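SusD homolog (Bacteroides thetaiotaomicron VPI-5482, PDB 3FDH) probably binds sugars at the outer membrane as a SusD/RagB-family lipoprotein, helping a partner transporter take up glycans. Local coordinates at residues Leu267-Arg278 against Glu415-Trp425. Residues are numbered along the deposited sequence; the frame is centred on the assembly and turned at random.
Sequences LGTKLLAYNDPR and ETMIQKYLAMW
The carboxylate of E415 comes up to the hydroxyl end of the Y274 ring, the two planes 37° apart, and the phenol OH of Y274 donates to OE1 of E415 at 2.6 Å. The other oxygen, OE2, lies by the ring edge and accepts from NE2 of Q419 at 2.9 Å, from above the carboxylate plane, while CG2 of I418 packs obliquely against the phenol. An alanine in place of E415 would probably leave the Y274 hydroxyl and Q419 NE2 without these acceptors and open a gap beside the phenol.

Farther along, CD2 of L422 slips in beside L267 CD1 (3.7 Å) and L271 CD2 (3.9 Å). A chi1 of 177° swings L267 so that its CD2 lies over one face of the W425 indole, modelled too tightly for its closeness to be trusted; CD1 of L271 reaches CZ3 of that ring at 3.5 Å. One water joins K270 NZ to Y421 OH, which also bond to T450 O and I49 O respectively.

L422 O lies over one face of the R278 guanidinium, and R278 CB meets the W425 edge. D276 holds R278 there side-on, OD2 taking NH2 at 2.7 Å; OD1 takes NE and the backbone N, the latter closing an Asx turn. A second water links OD2 to Q419 OE1. N275, with positive phi, is the C-prime residue of a Schellman motif in which D276 N bonds to L271 O. One side of helix 265-274, with this turn, thus packs across helix 412-423 at 119° within the largely helical SusD-like fold.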
ATOM      1  N   LEU A 267     -12.753   6.708  10.453  1.00 29.60           N
ATOM      2  CA  LEU A 267     -12.981   6.531   9.038  1.00 30.49           C
ATOM      3  C   LEU A 267     -14.466   6.732   8.759  1.00 29.35           C
ATOM      4  O   LEU A 267     -14.861   7.408   7.817  1.00 30.04           O
ATOM      5  CB  LEU A 267     -12.510   5.151   8.536  1.00 29.47           C
ATOM      6  CG  LEU A 267     -12.795   4.870   7.046  1.00 27.85           C
ATOM      7  CD1 LEU A 267     -12.065   5.778   6.093  1.00 27.72           C
ATOM      8  CD2 LEU A 267     -12.433   3.460   6.750  1.00 27.49           C
ATOM      9  N   GLY A 268     -15.293   6.155   9.617  1.00 30.26           N
ATOM     10  CA  GLY A 268     -16.757   6.272   9.485  1.00 29.18           C
ATOM     11  C   GLY A 268     -17.198   7.727   9.566  1.00 29.99           C
ATOM     12  O   GLY A 268     -18.068   8.190   8.822  1.00 29.01           O
ATOM     13  N   THR A 269     -16.560   8.471  10.454  1.00 29.09           N
ATOM     14  CA  THR A 269     -16.875   9.891  10.602  1.00 30.22           C
ATOM     15  C   THR A 269     -16.671  10.631   9.274  1.00 29.95           C
ATOM     16  O   THR A 269     -17.476  11.446   8.874  1.00 29.32           O
ATOM     17  CB  THR A 269     -15.971  10.533  11.666  1.00 29.85           C
ATOM     18  OG1 THR A 269     -16.170   9.862  12.915  1.00 32.02           O
ATOM     19  CG2 THR A 269     -16.301  12.037  11.852  1.00 30.00           C
ATOM     20  N   LYS A 270     -15.557  10.337   8.614  1.00 30.87           N
ATOM     21  CA  LYS A 270     -15.231  10.969   7.316  1.00 29.18           C
ATOM     22  C   LYS A 270     -16.254  10.577   6.269  1.00 29.98           C
ATOM     23  O   LYS A 270     -16.836  11.400   5.559  1.00 30.66           O
ATOM     24  CB  LYS A 270     -13.848  10.551   6.836  1.00 27.47           C
ATOM     25  CG  LYS A 270     -12.677  11.054   7.690  1.00 30.19           C
ATOM     26  CD  LYS A 270     -11.346  10.560   7.177  1.00 29.45           C
ATOM     27  CE  LYS A 270     -10.136  11.085   8.012  1.00 30.48           C
ATOM     28  NZ  LYS A 270     -10.042  10.600   9.419  1.00 31.71           N
ATOM     29  N   LEU A 271     -16.450   9.276   6.144  1.00 28.91           N
ATOM     30  CA  LEU A 271     -17.404   8.766   5.145  1.00 28.67           C
ATOM     31  C   LEU A 271     -18.802   9.386   5.310  1.00 30.37           C
ATOM     32  O   LEU A 271     -19.502   9.725   4.320  1.00 29.89           O
ATOM     33  CB  LEU A 271     -17.485   7.211   5.191  1.00 29.23           C
ATOM     34  CG  LEU A 271     -16.199   6.453   4.856  1.00 29.66           C
ATOM     35  CD1 LEU A 271     -16.293   4.912   5.178  1.00 27.44           C
ATOM     36  CD2 LEU A 271     -15.834   6.699   3.384  1.00 27.59           C
ATOM     37  N   LEU A 272     -19.209   9.519   6.563  1.00 29.05           N
ATOM     38  CA  LEU A 272     -20.529  10.049   6.902  1.00 29.87           C
ATOM     39  C   LEU A 272     -20.591  11.519   6.592  1.00 30.15           C
ATOM     40  O   LEU A 272     -21.595  12.022   6.136  1.00 30.31           O
ATOM     41  CB  LEU A 272     -20.873   9.826   8.402  1.00 30.96           C
ATOM     42  CG  LEU A 272     -21.213   8.388   8.849  1.00 29.48           C
ATOM     43  CD1 LEU A 272     -21.156   8.270  10.398  1.00 30.25           C
ATOM     44  CD2 LEU A 272     -22.583   7.991   8.276  1.00 32.68           C
ATOM     45  N   ALA A 273     -19.485  12.199   6.810  1.00 30.58           N
ATOM     46  CA  ALA A 273     -19.449  13.642   6.613  1.00 30.93           C
ATOM     47  C   ALA A 273     -19.641  13.948   5.134  1.00 29.26           C
ATOM     48  O   ALA A 273     -20.238  14.927   4.766  1.00 29.50           O
ATOM     49  CB  ALA A 273     -18.162  14.232   7.118  1.00 30.49           C
ATOM     50  N   TYR A 274     -19.089  13.084   4.306  1.00 28.96           N
ATOM     51  CA  TYR A 274     -19.170  13.228   2.849  1.00 28.43           C
ATOM     52  C   TYR A 274     -20.387  12.583   2.236  1.00 29.33           C
ATOM     53  O   TYR A 274     -20.731  12.830   1.092  1.00 28.43           O
ATOM     54  CB  TYR A 274     -17.948  12.551   2.213  1.00 29.93           C
ATOM     55  CG  TYR A 274     -16.721  13.413   2.182  1.00 28.67           C
ATOM     56  CD1 TYR A 274     -15.856  13.481   3.266  1.00 32.41           C
ATOM     57  CD2 TYR A 274     -16.410  14.146   1.061  1.00 30.96           C
ATOM     58  CE1 TYR A 274     -14.764  14.270   3.231  1.00 31.55           C
ATOM     59  CE2 TYR A 274     -15.305  14.943   1.018  1.00 33.03           C
ATOM     60  CZ  TYR A 274     -14.479  14.995   2.102  1.00 33.60           C
ATOM     61  OH  TYR A 274     -13.385  15.802   2.093  1.00 34.42           O
ATOM     62  N   ASN A 275     -21.023  11.746   3.019  1.00 29.56           N
ATOM     63  CA  ASN A 275     -22.063  10.891   2.514  1.00 31.41           C
ATOM     64  C   ASN A 275     -21.466  10.076   1.373  1.00 29.92           C
ATOM     65  O   ASN A 275     -22.050   9.874   0.341  1.00 26.76           O
ATOM     66  CB  ASN A 275     -23.273  11.655   2.043  1.00 33.24           C
ATOM     67  CG  ASN A 275     -24.458  10.756   1.772  1.00 40.03           C
ATOM     68  OD1 ASN A 275     -24.572   9.668   2.335  1.00 45.40           O
ATOM     69  ND2 ASN A 275     -25.360  11.212   0.912  1.00 41.38           N
ATOM     70  N   ASP A 276     -20.241   9.655   1.587  1.00 26.57           N
ATOM     71  CA  ASP A 276     -19.532   8.800   0.632  1.00 28.32           C
ATOM     72  C   ASP A 276     -20.377   7.510   0.414  1.00 29.75           C
ATOM     73  O   ASP A 276     -20.970   6.978   1.344  1.00 28.43           O
ATOM     74  CB  ASP A 276     -18.106   8.554   1.156  1.00 28.27           C
ATOM     75  CG  ASP A 276     -17.267   7.655   0.263  1.00 27.83           C
ATOM     76  OD1 ASP A 276     -17.622   6.468   0.086  1.00 30.45           O
ATOM     77  OD2 ASP A 276     -16.222   8.142  -0.227  1.00 33.34           O
ATOM     78  N   PRO A 277     -20.518   7.048  -0.833  1.00 29.98           N
ATOM     79  CA  PRO A 277     -21.297   5.827  -1.069  1.00 30.91           C
ATOM     80  C   PRO A 277     -20.933   4.626  -0.179  1.00 30.79           C
ATOM     81  O   PRO A 277     -21.768   3.786   0.116  1.00 31.84           O
ATOM     82  CB  PRO A 277     -20.959   5.470  -2.510  1.00 31.97           C
ATOM     83  CG  PRO A 277     -20.418   6.734  -3.123  1.00 32.05           C
ATOM     84  CD  PRO A 277     -19.860   7.561  -2.045  1.00 31.19           C
ATOM     85  N   ARG A 278     -19.676   4.544   0.218  1.00 28.38           N
ATOM     86  CA  ARG A 278     -19.185   3.419   1.016  1.00 28.58           C
ATOM     87  C   ARG A 278     -19.669   3.476   2.470  1.00 30.51           C
ATOM     88  O   ARG A 278     -19.628   2.493   3.200  1.00 30.46           O
ATOM     89  CB  ARG A 278     -17.650   3.379   0.998  1.00 27.10           C
ATOM     90  CG  ARG A 278     -17.089   3.044  -0.387  1.00 29.91           C
ATOM     91  CD  ARG A 278     -15.572   3.349  -0.443  1.00 24.01           C
ATOM     92  NE  ARG A 278     -15.349   4.785  -0.648  1.00 23.84           N
ATOM     93  CZ  ARG A 278     -14.572   5.336  -1.583  1.00 30.48           C
ATOM     94  NH1 ARG A 278     -13.778   4.596  -2.351  1.00 28.50           N
ATOM     95  NH2 ARG A 278     -14.544   6.654  -1.697  1.00 27.62           N
ATOM     96  N   GLU A 415      -8.485  18.380  -0.568  1.00 29.28           N
ATOM     97  CA  GLU A 415      -9.570  17.490  -1.011  1.00 29.49           C
ATOM     98  C   GLU A 415      -9.044  16.288  -1.788  1.00 29.48           C
ATOM     99  O   GLU A 415      -9.488  15.154  -1.613  1.00 27.19           O
ATOM    100  CB  GLU A 415     -10.611  18.244  -1.819  1.00 30.57           C
ATOM    101  CG  GLU A 415     -11.761  17.363  -2.249  1.00 29.46           C
ATOM    102  CD  GLU A 415     -12.590  16.731  -1.087  1.00 32.83           C
ATOM    103  OE1 GLU A 415     -12.554  17.185   0.085  1.00 29.16           O
ATOM    104  OE2 GLU A 415     -13.330  15.765  -1.379  1.00 31.00           O
ATOM    105  N   THR A 416      -8.080  16.562  -2.646  1.00 30.45           N
ATOM    106  CA  THR A 416      -7.417  15.530  -3.415  1.00 30.85           C
ATOM    107  C   THR A 416      -6.793  14.476  -2.505  1.00 27.56           C
ATOM    108  O   THR A 416      -6.954  13.291  -2.721  1.00 28.56           O
ATOM    109  CB  THR A 416      -6.354  16.119  -4.405  1.00 30.28           C
ATOM    110  OG1 THR A 416      -7.034  16.946  -5.376  1.00 28.98           O
ATOM    111  CG2 THR A 416      -5.513  14.973  -5.129  1.00 27.52           C
HETATM  112  N   MSE A 417      -6.134  14.884  -1.435  1.00 29.11           N
HETATM  113  CA  MSE A 417      -5.432  13.916  -0.634  1.00 28.87           C
HETATM  114  C   MSE A 417      -6.395  13.168   0.296  1.00 29.65           C
HETATM  115  O   MSE A 417      -6.169  11.984   0.624  1.00 29.02           O
HETATM  116  CB  MSE A 417      -4.338  14.611   0.132  1.00 25.70           C
HETATM  117  CG  MSE A 417      -3.313  15.360  -0.747  1.00 24.59           C
HETATM  118 SE   MSE A 417      -2.521  14.171  -2.043  0.75 24.94          SE
HETATM  119  CE  MSE A 417      -1.722  12.940  -0.779  1.00 27.19           C
ATOM    120  N   ILE A 418      -7.463  13.864   0.708  1.00 30.06           N
ATOM    121  CA  ILE A 418      -8.553  13.210   1.487  1.00 29.40           C
ATOM    122  C   ILE A 418      -9.164  12.091   0.638  1.00 28.27           C
ATOM    123  O   ILE A 418      -9.393  10.972   1.103  1.00 29.13           O
ATOM    124  CB  ILE A 418      -9.642  14.193   1.966  1.00 28.64           C
ATOM    125  CG1 ILE A 418      -9.058  15.113   3.057  1.00 28.51           C
ATOM    126  CG2 ILE A 418     -10.805  13.411   2.540  1.00 28.95           C
ATOM    127  CD1 ILE A 418      -9.971  16.311   3.517  1.00 27.03           C
ATOM    128  N   GLN A 419      -9.406  12.403  -0.623  1.00 29.29           N
ATOM    129  CA  GLN A 419      -9.974  11.445  -1.547  1.00 28.56           C
ATOM    130  C   GLN A 419      -9.025  10.284  -1.828  1.00 29.22           C
ATOM    131  O   GLN A 419      -9.462   9.134  -1.950  1.00 31.12           O
ATOM    132  CB  GLN A 419     -10.486  12.119  -2.860  1.00 28.84           C
ATOM    133  CG  GLN A 419     -11.730  13.013  -2.650  1.00 30.31           C
ATOM    134  CD  GLN A 419     -12.925  12.259  -2.019  1.00 27.22           C
ATOM    135  OE1 GLN A 419     -13.213  11.110  -2.373  1.00 28.64           O
ATOM    136  NE2 GLN A 419     -13.623  12.915  -1.099  1.00 26.21           N
ATOM    137  N   LYS A 420      -7.721  10.556  -1.867  1.00 28.45           N
ATOM    138  CA  LYS A 420      -6.749   9.508  -2.114  1.00 28.11           C
ATOM    139  C   LYS A 420      -6.848   8.563  -0.939  1.00 27.47           C
ATOM    140  O   LYS A 420      -6.902   7.363  -1.081  1.00 25.95           O
ATOM    141  CB  LYS A 420      -5.325  10.093  -2.256  1.00 27.35           C
ATOM    142  CG  LYS A 420      -4.282   9.096  -2.652  1.00 26.05           C
ATOM    143  CD  LYS A 420      -2.909   9.704  -2.854  1.00 25.79           C
ATOM    144  CE  LYS A 420      -1.948   8.780  -3.595  1.00 24.35           C
ATOM    145  NZ  LYS A 420      -0.488   9.224  -3.368  1.00 27.23           N
ATOM    146  N   TYR A 421      -6.824   9.155   0.242  1.00 29.03           N
ATOM    147  CA  TYR A 421      -6.975   8.431   1.523  1.00 30.44           C
ATOM    148  C   TYR A 421      -8.213   7.534   1.558  1.00 30.22           C
ATOM    149  O   TYR A 421      -8.085   6.329   1.802  1.00 30.08           O
ATOM    150  CB  TYR A 421      -6.904   9.383   2.733  1.00 30.87           C
ATOM    151  CG  TYR A 421      -7.194   8.693   4.045  1.00 26.22           C
ATOM    152  CD1 TYR A 421      -8.499   8.626   4.528  1.00 24.61           C
ATOM    153  CD2 TYR A 421      -6.181   8.157   4.829  1.00 27.79           C
ATOM    154  CE1 TYR A 421      -8.810   7.964   5.694  1.00 29.58           C
ATOM    155  CE2 TYR A 421      -6.477   7.501   6.014  1.00 27.71           C
ATOM    156  CZ  TYR A 421      -7.775   7.412   6.464  1.00 30.83           C
ATOM    157  OH  TYR A 421      -8.083   6.760   7.674  1.00 28.91           O
ATOM    158  N   LEU A 422      -9.383   8.052   1.152  1.00 28.51           N
ATOM    159  CA  LEU A 422     -10.618   7.269   1.171  1.00 29.42           C
ATOM    160  C   LEU A 422     -10.650   6.158   0.117  1.00 28.90           C
ATOM    161  O   LEU A 422     -11.195   5.073   0.359  1.00 28.15           O
ATOM    162  CB  LEU A 422     -11.854   8.185   0.995  1.00 27.43           C
ATOM    163  CG  LEU A 422     -12.026   9.142   2.189  1.00 27.57           C
ATOM    164  CD1 LEU A 422     -13.216  10.071   1.871  1.00 26.95           C
ATOM    165  CD2 LEU A 422     -12.290   8.382   3.498  1.00 26.91           C
ATOM    166  N   ALA A 423     -10.045   6.429  -1.040  1.00 27.38           N
ATOM    167  CA  ALA A 423      -9.959   5.427  -2.130  1.00 26.41           C
ATOM    168  C   ALA A 423      -9.092   4.218  -1.834  1.00 27.85           C
ATOM    169  O   ALA A 423      -9.309   3.125  -2.317  1.00 26.99           O
ATOM    170  CB  ALA A 423      -9.445   6.068  -3.408  1.00 24.82           C
HETATM  171  N   MSE A 424      -8.092   4.463  -1.019  1.00 27.08           N
HETATM  172  CA  MSE A 424      -7.008   3.499  -0.733  1.00 28.25           C
HETATM  173  C   MSE A 424      -7.249   2.610   0.506  1.00 29.25           C
HETATM  174  O   MSE A 424      -6.475   1.742   0.880  1.00 26.71           O
HETATM  175  CB  MSE A 424      -5.668   4.219  -0.833  1.00 29.30           C
HETATM  176  CG  MSE A 424      -5.383   4.634  -2.213  1.00 31.79           C
HETATM  177 SE   MSE A 424      -3.715   5.502  -2.585  0.75 25.66          SE
HETATM  178  CE  MSE A 424      -2.450   4.025  -2.410  1.00 34.43           C
ATOM    179  N   TRP A 425      -8.457   2.773   1.009  1.00 30.00           N
ATOM    180  CA  TRP A 425      -9.047   1.889   2.040  1.00 28.95           C
ATOM    181  C   TRP A 425      -9.661   0.705   1.296  1.00 27.61           C
ATOM    182  O   TRP A 425     -10.436   0.860   0.372  1.00 29.14           O
ATOM    183  CB  TRP A 425     -10.177   2.620   2.749  1.00 29.01           C
ATOM    184  CG  TRP A 425     -10.966   1.812   3.693  1.00 28.79           C
ATOM    185  CD1 TRP A 425     -10.474   0.983   4.663  1.00 23.51           C
ATOM    186  CD2 TRP A 425     -12.385   1.808   3.848  1.00 25.54           C
ATOM    187  NE1 TRP A 425     -11.489   0.425   5.400  1.00 25.61           N
ATOM    188  CE2 TRP A 425     -12.684   0.894   4.897  1.00 27.92           C
ATOM    189  CE3 TRP A 425     -13.452   2.477   3.197  1.00 24.83           C
ATOM    190  CZ2 TRP A 425     -13.971   0.662   5.323  1.00 28.74           C
ATOM    191  CZ3 TRP A 425     -14.726   2.195   3.589  1.00 28.62           C
ATOM    192  CH2 TRP A 425     -14.983   1.319   4.669  1.00 27.87           C
TER
HETATM  193  O   HOH W   1     -10.009   7.758   9.430  1.00 21.51           O
HETATM  194  O   HOH W   2     -15.436  10.654  -0.881  1.00 26.81           O